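Local coordinates for protein methylocystis parvus OBBP MbnE (Methylocystis parvus OBBP, PDB 5ICQ) that probably binds the copper-chelating peptide methanobactin in the periplasm, as a solute-binding protein of family 5 associated with methanobactin transport, at residues A336-R339 and E340-M344; L460-A463 and S464-R468; A396-E400 and G401-P405; I448-D452 and R453-R457. One frame throughout, in Å; residues are numbered along the deposited sequence.

Contact 1 of 4, residues A336-R339 and E340-M344; sequences ARLR and EAFGM
The helix 336-343 carries this contact, one turn of it linking Leu-338 to Phe-342. Leu-338 lays its CD2 methyl over one face of the Phe-342 ring, 3.9 Å from the ring centroid and only 7° off the ring normal, a CH-pi contact at i, i+4 spacing. Its CG comes 3.9 Å from Phe-342 CE1. The leucine reaches the ring because its CG stands anti to the backbone N (chi1 180°). Beneath the pair, Phe-342 N donates to Leu-338 O at 2.9 Å, one of four successive alpha-helical bonds. In this solute-binding fold the helix packs on strand 322-326, where Phe-326 touches both Arg-339 and Phe-342, while helix 415-427 meets Leu-338 and Ala-341 through Leu-425. A water bridges the polar side: it donates to Glu-340 OE1 at 2.8 Å and, weakly, to Ala-336 O, which also accepts from Glu-340 N at 2.9 Å. Glu-340 OE1 has a second, charged partner in Arg-395. Ala-336 CA lies 3.6 Å above the plane of the Arg-339 guanidinium, over its centre, and the guanidinium nitrogens turn to the backbone carbonyls of Phe-333 and Gly-564.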
loop_
_atom_site.group_PDB
_atom_site.type_symbol
_atom_site.label_atom_id
_atom_site.label_comp_id
_atom_site.label_asym_id
_atom_site.label_seq_id
_atom_site.Cartn_x
_atom_site.Cartn_y
_atom_site.Cartn_z
ATOM N N ALA A 336 -7.261 2.310 27.618
ATOM C CA ALA A 336 -6.319 1.461 26.880
ATOM C C ALA A 336 -6.096 0.122 27.572
ATOM O O ALA A 336 -5.725 -0.862 26.915
ATOM C CB ALA A 336 -4.973 2.171 26.689
ATOM N N ARG A 337 -6.271 0.075 28.896
ATOM C CA ARG A 337 -6.086 -1.177 29.627
ATOM C C ARG A 337 -7.183 -2.171 29.283
ATOM O O ARG A 337 -6.922 -3.377 29.163
ATOM C CB ARG A 337 -6.074 -0.918 31.141
ATOM C CG ARG A 337 -4.868 -0.128 31.645
ATOM C CD ARG A 337 -5.066 0.316 33.091
ATOM N NE ARG A 337 -6.198 1.234 33.231
ATOM C CZ ARG A 337 -6.487 1.894 34.348
ATOM N NH1 ARG A 337 -5.721 1.744 35.426
ATOM N NH2 ARG A 337 -7.541 2.697 34.394
ATOM N N LEU A 338 -8.420 -1.685 29.143
ATOM C CA LEU A 338 -9.502 -2.569 28.700
ATOM C C LEU A 338 -9.297 -3.017 27.257
ATOM O O LEU A 338 -9.580 -4.171 26.916
ATOM C CB LEU A 338 -10.861 -1.874 28.865
ATOM C CG LEU A 338 -12.110 -2.670 28.432
ATOM C CD1 LEU A 338 -13.302 -2.344 29.333
ATOM C CD2 LEU A 338 -12.492 -2.396 26.979
ATOM N N ARG A 339 -8.845 -2.113 26.380
ATOM C CA ARG A 339 -8.584 -2.522 25.005
ATOM C C ARG A 339 -7.502 -3.590 24.958
ATOM O O ARG A 339 -7.627 -4.570 24.212
ATOM C CB ARG A 339 -8.193 -1.319 24.138
ATOM C CG ARG A 339 -9.272 -0.226 24.149
ATOM C CD ARG A 339 -9.068 0.845 23.073
ATOM N NE ARG A 339 -7.827 1.614 23.255
ATOM C CZ ARG A 339 -7.755 2.821 23.803
ATOM N NH1 ARG A 339 -8.858 3.397 24.305
ATOM N NH2 ARG A 339 -6.587 3.449 23.877
ATOM N N GLU A 340 -6.428 -3.413 25.736
ATOM C CA GLU A 340 -5.384 -4.439 25.791
ATOM C C GLU A 340 -5.946 -5.769 26.277
ATOM O O GLU A 340 -5.656 -6.829 25.704
ATOM C CB GLU A 340 -4.223 -3.996 26.688
ATOM C CG GLU A 340 -3.190 -5.123 26.865
ATOM C CD GLU A 340 -1.896 -4.695 27.544
ATOM O OE1 GLU A 340 -1.832 -3.584 28.106
ATOM O OE2 GLU A 340 -0.927 -5.486 27.503
ATOM N N ALA A 341 -6.755 -5.734 27.344
ATOM C CA ALA A 341 -7.330 -6.967 27.878
ATOM C C ALA A 341 -8.218 -7.671 26.857
ATOM O O ALA A 341 -8.158 -8.901 26.712
ATOM C CB ALA A 341 -8.135 -6.661 29.143
ATOM N N PHE A 342 -9.071 -6.919 26.154
ATOM C CA PHE A 342 -9.922 -7.548 25.152
ATOM C C PHE A 342 -9.082 -8.168 24.046
ATOM O O PHE A 342 -9.416 -9.240 23.524
ATOM C CB PHE A 342 -10.903 -6.537 24.556
ATOM C CG PHE A 342 -12.142 -6.319 25.374
ATOM C CD1 PHE A 342 -12.133 -6.486 26.752
ATOM C CD2 PHE A 342 -13.334 -5.948 24.751
ATOM C CE1 PHE A 342 -13.291 -6.269 27.499
ATOM C CE2 PHE A 342 -14.489 -5.731 25.488
ATOM C CZ PHE A 342 -14.468 -5.890 26.867
ATOM N N GLY A 343 -7.978 -7.513 23.692
ATOM C CA GLY A 343 -7.104 -8.043 22.661
ATOM C C GLY A 343 -6.506 -9.384 23.027
ATOM O O GLY A 343 -6.245 -10.209 22.150
ATOM N N MET A 344 -6.288 -9.625 24.321
ATOM C CA MET A 344 -5.738 -10.898 24.779
ATOM C C MET A 344 -6.640 -12.071 24.458
ATOM O O MET A 344 -6.177 -13.218 24.456
ATOM C CB MET A 344 -5.528 -10.875 26.290
ATOM C CG MET A 344 -4.437 -9.961 26.755
ATOM S SD MET A 344 -4.384 -9.993 28.558
ATOM C CE MET A 344 -3.027 -8.848 28.811
HETATM O O HOH W 1 -2.961 -1.018 28.154
#

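Contact 2 of 4, residues L460-A463 and S464-R468; sequences LAYA and SSLAR
Tyr-462 swings its CG anti to the backbone N (chi1 -166°), whereas Leu-466 sets its CG anti to the carbonyl carbon (chi1 -75°); the two torsions lean these side chains together across one helical turn. The Leu-466 CD1 methyl then sits over the middle of the phenol ring, 3.7 Å from the Tyr-462 ring centroid and 13° off the normal, a CH-pi contact made over the face. The approach is slightly closer to one side of the ring, with Leu-466 CD1 3.6 Å from Tyr-462 CE1 and Leu-466 CG 3.8 Å from the same CE1. The backbone below is regular: Leu-466 N donates to Tyr-462 O at 2.9 Å, nearly along the C=O axis. Both residues lie on helix 453-467, the helix of the beta-alpha-beta unit whose parallel strands are 442-450 and 472-477. The pair faces inward onto this sheet, Tyr-462 resting on Ile-448 and Leu-466 on Phe-446 and Val-473. The phenol oxygen extends past the leucine to hydrogen-bond with Phe-342 O, joining this helix to the helix 336-343. Without the ring, as with an alanine here, the Leu-466 methyl is likely to lose its aromatic platform and Phe-342 O its hydroxyl partner. The same backbone pattern continues in Ser-464 N to Leu-460 O at 3.0 Å and Ser-465 N to Ala-461 O at 3.1 Å, while Ala-461 packs on Trp-350 and Val-351 of helix 348-355.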
loop_
_atom_site.group_PDB
_atom_site.type_symbol
_atom_site.label_atom_id
_atom_site.label_comp_id
_atom_site.label_asym_id
_atom_site.label_seq_id
_atom_site.Cartn_x
_atom_site.Cartn_y
_atom_site.Cartn_z
ATOM N N LEU A 460 -17.304 -13.791 14.852
ATOM C CA LEU A 460 -18.018 -14.776 15.661
ATOM C C LEU A 460 -17.052 -15.589 16.511
ATOM O O LEU A 460 -17.375 -15.966 17.645
ATOM C CB LEU A 460 -18.844 -15.699 14.754
ATOM C CG LEU A 460 -20.083 -15.054 14.120
ATOM C CD1 LEU A 460 -20.667 -15.934 13.003
ATOM C CD2 LEU A 460 -21.153 -14.802 15.209
ATOM N N ALA A 461 -15.874 -15.902 15.971
ATOM C CA ALA A 461 -14.871 -16.589 16.782
ATOM C C ALA A 461 -14.444 -15.717 17.953
ATOM O O ALA A 461 -14.370 -16.178 19.101
ATOM C CB ALA A 461 -13.668 -16.968 15.911
ATOM N N TYR A 462 -14.164 -14.444 17.675
ATOM C CA TYR A 462 -13.790 -13.505 18.725
ATOM C C TYR A 462 -14.906 -13.357 19.748
ATOM O O TYR A 462 -14.650 -13.340 20.959
ATOM C CB TYR A 462 -13.443 -12.157 18.086
ATOM C CG TYR A 462 -12.727 -11.144 18.972
ATOM C CD1 TYR A 462 -12.010 -11.537 20.100
ATOM C CD2 TYR A 462 -12.749 -9.783 18.642
ATOM C CE1 TYR A 462 -11.333 -10.591 20.892
ATOM C CE2 TYR A 462 -12.082 -8.846 19.409
ATOM C CZ TYR A 462 -11.385 -9.253 20.537
ATOM O OH TYR A 462 -10.741 -8.307 21.302
ATOM N N ALA A 463 -16.163 -13.281 19.283
ATOM C CA ALA A 463 -17.282 -13.129 20.213
ATOM C C ALA A 463 -17.358 -14.312 21.164
ATOM O O ALA A 463 -17.605 -14.149 22.369
ATOM C CB ALA A 463 -18.597 -12.988 19.439
ATOM N N SER A 464 -17.140 -15.511 20.633
ATOM C CA SER A 464 -17.170 -16.717 21.450
ATOM C C SER A 464 -16.081 -16.691 22.515
ATOM O O SER A 464 -16.298 -17.131 23.649
ATOM C CB SER A 464 -17.026 -17.942 20.544
ATOM O OG SER A 464 -17.118 -19.136 21.291
ATOM N N SER A 465 -14.897 -16.180 22.171
ATOM C CA SER A 465 -13.821 -16.058 23.156
ATOM C C SER A 465 -14.144 -15.025 24.228
ATOM O O SER A 465 -13.876 -15.247 25.416
ATOM C CB SER A 465 -12.518 -15.682 22.452
ATOM O OG SER A 465 -12.048 -16.775 21.683
ATOM N N LEU A 466 -14.682 -13.872 23.826
ATOM C CA LEU A 466 -14.990 -12.825 24.794
ATOM C C LEU A 466 -16.103 -13.245 25.739
ATOM O O LEU A 466 -16.137 -12.797 26.890
ATOM C CB LEU A 466 -15.366 -11.533 24.061
ATOM C CG LEU A 466 -14.123 -10.842 23.474
ATOM C CD1 LEU A 466 -14.524 -9.813 22.439
ATOM C CD2 LEU A 466 -13.273 -10.174 24.578
ATOM N N ALA A 467 -17.022 -14.096 25.276
ATOM C CA ALA A 467 -18.060 -14.605 26.166
ATOM C C ALA A 467 -17.459 -15.286 27.389
ATOM O O ALA A 467 -18.083 -15.303 28.459
ATOM C CB ALA A 467 -18.972 -15.577 25.417
ATOM N N ARG A 468 -16.257 -15.847 27.251
ATOM C CA ARG A 468 -15.617 -16.548 28.363
ATOM C C ARG A 468 -15.186 -15.614 29.488
ATOM O O ARG A 468 -14.961 -16.094 30.602
ATOM C CB ARG A 468 -14.420 -17.362 27.863
ATOM C CG ARG A 468 -14.819 -18.573 27.005
ATOM C CD ARG A 468 -13.622 -19.234 26.330
ATOM N NE ARG A 468 -12.382 -19.038 27.079
ATOM C CZ ARG A 468 -11.355 -18.307 26.658
ATOM N NH1 ARG A 468 -11.412 -17.692 25.477
ATOM N NH2 ARG A 468 -10.273 -18.190 27.415
#

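Contact 3 of 4, residues A396-E400 and G401-P405; sequences AEILE and GEWRP. With SO4 (sulfate ion), chain D.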
loop_
_atom_site.group_PDB
_atom_site.type_symbol
_atom_site.label_atom_id
_atom_site.label_comp_id
_atom_site.label_asym_id
_atom_site.label_seq_id
_atom_site.Cartn_x
_atom_site.Cartn_y
_atom_site.Cartn_z
ATOM N N ALA A 396 6.101 -0.392 28.963
ATOM C CA ALA A 396 7.434 -0.970 29.147
ATOM C C ALA A 396 7.615 -2.245 28.331
ATOM O O ALA A 396 8.692 -2.479 27.769
ATOM C CB ALA A 396 7.695 -1.253 30.631
ATOM N N GLU A 397 6.569 -3.080 28.254
ATOM C CA GLU A 397 6.663 -4.340 27.515
ATOM C C GLU A 397 6.967 -4.084 26.043
ATOM O O GLU A 397 7.703 -4.842 25.399
ATOM C CB GLU A 397 5.353 -5.131 27.672
ATOM C CG GLU A 397 4.096 -4.368 27.179
ATOM C CD GLU A 397 2.768 -5.069 27.467
ATOM O OE1 GLU A 397 2.763 -6.234 27.923
ATOM O OE2 GLU A 397 1.716 -4.441 27.220
ATOM N N ILE A 398 6.437 -2.992 25.503
ATOM C CA ILE A 398 6.682 -2.650 24.106
ATOM C C ILE A 398 7.996 -1.889 23.947
ATOM O O ILE A 398 8.724 -2.079 22.960
ATOM C CB ILE A 398 5.464 -1.867 23.580
ATOM C CG1 ILE A 398 4.290 -2.840 23.423
ATOM C CG2 ILE A 398 5.791 -1.163 22.260
ATOM C CD1 ILE A 398 2.937 -2.189 23.225
ATOM N N LEU A 399 8.337 -1.044 24.922
ATOM C CA LEU A 399 9.585 -0.286 24.851
ATOM C C LEU A 399 10.790 -1.222 24.791
ATOM O O LEU A 399 11.757 -0.957 24.073
ATOM C CB LEU A 399 9.707 0.656 26.052
ATOM C CG LEU A 399 10.877 1.655 26.044
ATOM C CD1 LEU A 399 10.700 2.701 24.955
ATOM C CD2 LEU A 399 11.027 2.326 27.408
ATOM N N GLU A 400 10.733 -2.340 25.510
ATOM C CA GLU A 400 11.875 -3.245 25.568
ATOM C C GLU A 400 11.850 -4.328 24.489
ATOM O O GLU A 400 12.773 -5.150 24.433
ATOM C CB GLU A 400 11.968 -3.877 26.961
ATOM C CG GLU A 400 12.096 -2.852 28.095
ATOM C CD GLU A 400 13.209 -1.813 27.873
ATOM O OE1 GLU A 400 14.236 -2.137 27.237
ATOM O OE2 GLU A 400 13.060 -0.666 28.349
ATOM N N GLY A 401 10.847 -4.331 23.614
ATOM C CA GLY A 401 10.772 -5.319 22.553
ATOM C C GLY A 401 10.369 -6.710 23.001
ATOM O O GLY A 401 10.703 -7.684 22.329
ATOM N N GLU A 402 9.679 -6.832 24.133
ATOM C CA GLU A 402 9.212 -8.118 24.634
ATOM C C GLU A 402 7.765 -8.416 24.275
ATOM O O GLU A 402 7.313 -9.546 24.495
ATOM C CB GLU A 402 9.355 -8.184 26.159
ATOM C CG GLU A 402 10.776 -8.005 26.628
ATOM C CD GLU A 402 10.942 -8.323 28.098
ATOM O OE1 GLU A 402 9.923 -8.571 28.781
ATOM O OE2 GLU A 402 12.096 -8.332 28.566
ATOM N N TRP A 403 7.025 -7.445 23.755
ATOM C CA TRP A 403 5.596 -7.625 23.543
ATOM C C TRP A 403 5.306 -8.275 22.193
ATOM O O TRP A 403 5.987 -8.026 21.197
ATOM C CB TRP A 403 4.865 -6.279 23.630
ATOM C CG TRP A 403 3.380 -6.403 23.437
ATOM C CD1 TRP A 403 2.443 -6.668 24.409
ATOM C CD2 TRP A 403 2.658 -6.287 22.203
ATOM N NE1 TRP A 403 1.182 -6.711 23.847
ATOM C CE2 TRP A 403 1.287 -6.483 22.497
ATOM C CE3 TRP A 403 3.032 -6.026 20.878
ATOM C CZ2 TRP A 403 0.296 -6.426 21.517
ATOM C CZ3 TRP A 403 2.043 -5.966 19.906
ATOM C CH2 TRP A 403 0.694 -6.172 20.230
ATOM N N ARG A 404 4.263 -9.103 22.173
ATOM C CA ARG A 404 3.666 -9.660 20.970
ATOM C C ARG A 404 2.175 -9.789 21.234
ATOM O O ARG A 404 1.771 -9.898 22.399
ATOM C CB ARG A 404 4.251 -11.040 20.628
ATOM C CG ARG A 404 3.913 -12.079 21.704
ATOM C CD ARG A 404 4.473 -13.472 21.421
ATOM N NE ARG A 404 4.182 -14.378 22.533
ATOM C CZ ARG A 404 4.544 -15.656 22.583
ATOM N NH1 ARG A 404 5.212 -16.198 21.576
ATOM N NH2 ARG A 404 4.230 -16.392 23.642
ATOM N N PRO A 405 1.336 -9.795 20.198
ATOM C CA PRO A 405 -0.062 -10.169 20.405
ATOM C C PRO A 405 -0.117 -11.527 21.077
ATOM O O PRO A 405 0.624 -12.438 20.687
ATOM C CB PRO A 405 -0.640 -10.219 18.980
ATOM C CG PRO A 405 0.256 -9.322 18.181
ATOM C CD PRO A 405 1.627 -9.549 18.772
HETATM S S SO4 D . 3.840 0.327 32.022
HETATM O O1 SO4 D . 4.111 0.862 33.353
HETATM O O2 SO4 D . 2.478 0.674 31.625
HETATM O O3 SO4 D . 3.999 -1.124 32.046
HETATM O O4 SO4 D . 4.795 0.917 31.092
#
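Trp-403 folds back over the end of the short helix 396-399, where it lies beside Ile-398, the two side chains pointing the same way. Ile-398 CG1 packs 3.5 Å from Trp-403 CB and 3.7 Å from Trp-403 CG, and the Ile-398 CD1 methyl sits over one ring face, displaced toward the rim. Pro-405 N lies over the opposite face, also near the rim. Glu-397 crosses the indole obliquely, with its carboxylate plane 59° from the ring plane and its CD 3.5 Å from Trp-403 CD1. Its CG takes the position between the backbone N and the carbonyl carbon (chi1 58°), which brings the carboxylate to that side. The chain reverses through a Schellman motif: Glu-402 N donates to Glu-397 O at 3.1 Å, and Gly-401 N to Ile-398 O at 3.2 Å from well above the carbonyl plane. Gly-401 has positive phi (74°), which favours glycine. These bonds satisfy the last-turn carbonyls, and Arg-559 adds a second donor to Ile-398 O. At the start of the helix, Ala-396 N donates to sulfate O4 at 2.8 Å; with Arg-395, which also binds this ion, probably from the crystallisation liquor, it makes a spot likely to attract anions.

Contact 4 of 4, residues I448-D452 and R453-R457; sequences IMVKD and RDQER
Val-450 and Gln-455 form the close-packed side, where the end of strand 442-450 turns into helix 453-467. Val-450 CB meets Gln-455 CB and OE1, each at 3.8 Å, and its CG2 methyl rests 3.9 Å from Glu-456 CB, the valine and glutamate side chains crossing at about a right angle. The aliphatic chain of Lys-451 passes slantwise over the Gln-455 amide, its CG 3.5 Å from OE1. Gln-455 OE1 accepts from Lys-451 N at 3.1 Å, the donor lying above the amide plane, and also from a water that in turn donates to Met-449 O. This is the strand-to-helix turn of the beta-alpha-beta unit formed by strand 442-450, helix 453-467 and strand 472-477, and Asp-452 is the N-cap of the helix. Its chi1 of 58° swings OD1 over the first turn, where it accepts from Gln-455 N at 2.9 Å in an almost straight bond (175°). Losing the amide to a leucine is likely to strip Lys-451 N of its side-chain acceptor and break the water bridge to Met-449 O. The solvent side is looser. Arg-453 bends back until Asp-452 CB lies 3.4 Å above the guanidinium plane, offset toward the rim, and NH1 reaches Lys-451 O only through a water.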
loop_
_atom_site.group_PDB
_atom_site.type_symbol
_atom_site.label_atom_id
_atom_site.label_comp_id
_atom_site.label_asym_id
_atom_site.label_seq_id
_atom_site.Cartn_x
_atom_site.Cartn_y
_atom_site.Cartn_z
ATOM N N ILE A 448 -19.857 -5.849 16.912
ATOM C CA ILE A 448 -18.857 -5.812 15.842
ATOM C C ILE A 448 -19.595 -5.722 14.519
ATOM O O ILE A 448 -20.319 -6.652 14.144
ATOM C CB ILE A 448 -17.947 -7.053 15.849
ATOM C CG1 ILE A 448 -17.235 -7.212 17.196
ATOM C CG2 ILE A 448 -16.921 -6.967 14.684
ATOM C CD1 ILE A 448 -16.403 -8.508 17.292
ATOM N N MET A 449 -19.395 -4.632 13.786
ATOM C CA MET A 449 -20.023 -4.486 12.479
ATOM C C MET A 449 -19.125 -5.122 11.424
ATOM O O MET A 449 -17.928 -4.828 11.371
ATOM C CB MET A 449 -20.264 -3.006 12.160
ATOM C CG MET A 449 -20.789 -2.764 10.765
ATOM S SD MET A 449 -21.094 -0.996 10.433
ATOM C CE MET A 449 -19.426 -0.357 10.260
ATOM N N VAL A 450 -19.696 -5.995 10.585
ATOM C CA VAL A 450 -18.921 -6.675 9.554
ATOM C C VAL A 450 -19.601 -6.513 8.197
ATOM O O VAL A 450 -20.793 -6.229 8.096
ATOM C CB VAL A 450 -18.708 -8.176 9.862
ATOM C CG1 VAL A 450 -17.886 -8.361 11.142
ATOM C CG2 VAL A 450 -20.046 -8.905 9.971
ATOM N N LYS A 451 -18.810 -6.704 7.138
ATOM C CA LYS A 451 -19.294 -6.469 5.783
ATOM C C LYS A 451 -19.400 -7.716 4.918
ATOM O O LYS A 451 -20.053 -7.656 3.873
ATOM C CB LYS A 451 -18.400 -5.447 5.066
ATOM C CG LYS A 451 -17.033 -5.973 4.669
ATOM C CD LYS A 451 -16.335 -4.962 3.757
ATOM C CE LYS A 451 -14.957 -5.426 3.330
ATOM N NZ LYS A 451 -14.382 -4.496 2.311
ATOM N N ASP A 452 -18.799 -8.839 5.310
ATOM C CA ASP A 452 -18.922 -10.048 4.499
ATOM C C ASP A 452 -18.790 -11.277 5.393
ATOM O O ASP A 452 -18.592 -11.163 6.602
ATOM C CB ASP A 452 -17.902 -10.049 3.351
ATOM C CG ASP A 452 -16.457 -9.944 3.823
ATOM O OD1 ASP A 452 -16.087 -10.549 4.851
ATOM O OD2 ASP A 452 -15.660 -9.279 3.128
ATOM N N ARG A 453 -18.899 -12.464 4.774
ATOM C CA ARG A 453 -18.925 -13.724 5.523
ATOM C C ARG A 453 -17.583 -14.035 6.163
ATOM O O ARG A 453 -17.532 -14.612 7.258
ATOM C CB ARG A 453 -19.316 -14.898 4.612
ATOM C CG ARG A 453 -20.756 -14.952 4.131
ATOM C CD ARG A 453 -21.092 -13.868 3.128
ATOM N NE ARG A 453 -19.989 -13.515 2.225
ATOM C CZ ARG A 453 -19.935 -12.395 1.522
ATOM N NH1 ARG A 453 -20.925 -11.510 1.620
ATOM N NH2 ARG A 453 -18.904 -12.148 0.730
ATOM N N ASP A 454 -16.483 -13.734 5.471
ATOM C CA ASP A 454 -15.172 -13.970 6.064
ATOM C C ASP A 454 -14.997 -13.144 7.336
ATOM O O ASP A 454 -14.575 -13.666 8.375
ATOM C CB ASP A 454 -14.070 -13.667 5.045
ATOM C CG ASP A 454 -12.685 -14.082 5.534
ATOM O OD1 ASP A 454 -12.575 -15.151 6.172
ATOM O OD2 ASP A 454 -11.705 -13.342 5.283
ATOM N N GLN A 455 -15.333 -11.850 7.278
ATOM C CA GLN A 455 -15.282 -11.022 8.481
ATOM C C GLN A 455 -16.223 -11.545 9.557
ATOM O O GLN A 455 -15.886 -11.529 10.747
ATOM C CB GLN A 455 -15.645 -9.576 8.154
ATOM C CG GLN A 455 -14.542 -8.834 7.381
ATOM C CD GLN A 455 -14.791 -7.342 7.361
ATOM O OE1 GLN A 455 -15.805 -6.871 7.870
ATOM N NE2 GLN A 455 -13.862 -6.587 6.779
ATOM N N GLU A 456 -17.428 -11.957 9.165
ATOM C CA GLU A 456 -18.394 -12.434 10.150
ATOM C C GLU A 456 -17.866 -13.655 10.895
ATOM O O GLU A 456 -18.021 -13.760 12.118
ATOM C CB GLU A 456 -19.737 -12.738 9.474
ATOM C CG GLU A 456 -20.816 -13.160 10.484
ATOM C CD GLU A 456 -22.173 -13.448 9.858
ATOM O OE1 GLU A 456 -23.215 -13.139 10.478
ATOM O OE2 GLU A 456 -22.206 -13.973 8.732
ATOM N N ARG A 457 -17.214 -14.582 10.189
ATOM C CA ARG A 457 -16.678 -15.758 10.879
ATOM C C ARG A 457 -15.566 -15.379 11.846
ATOM O O ARG A 457 -15.488 -15.928 12.951
ATOM C CB ARG A 457 -16.145 -16.782 9.879
ATOM C CG ARG A 457 -17.186 -17.336 8.941
ATOM C CD ARG A 457 -16.592 -18.443 8.111
ATOM N NE ARG A 457 -16.909 -18.281 6.701
ATOM C CZ ARG A 457 -18.130 -18.386 6.188
ATOM N NH1 ARG A 457 -19.180 -18.646 6.965
ATOM N NH2 ARG A 457 -18.303 -18.220 4.889
HETATM O O HOH W 2 -15.854 -4.769 9.660
HETATM O O HOH W 3 -20.473 -8.583 1.120
#

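How the contacts relate
Contacts 2 and 4 share helix 453-467: contact 4 starts it and contact 2 lies near its far end, their centres 14 Å apart, with Tyr-462 CD2 4.1 Å from Ile-448 CD1. The hydrogen bond from Tyr-462 OH to Phe-342 O, 2.8 Å long, joins contacts 1 and 2, and Leu-466 CD2 packs 4.1 Å from Phe-342 CG. On its other side contact 1 approaches contact 3, where Glu-340 OE2 and Glu-397 OE2 are only 2.9 Å apart, a closeness that Arg-395 probably eases or that may reflect a shared proton. Contacts 3 and 4 are the most distant pair, centres about 30 Å apart. The sulfate at contact 3 marks no known binding site.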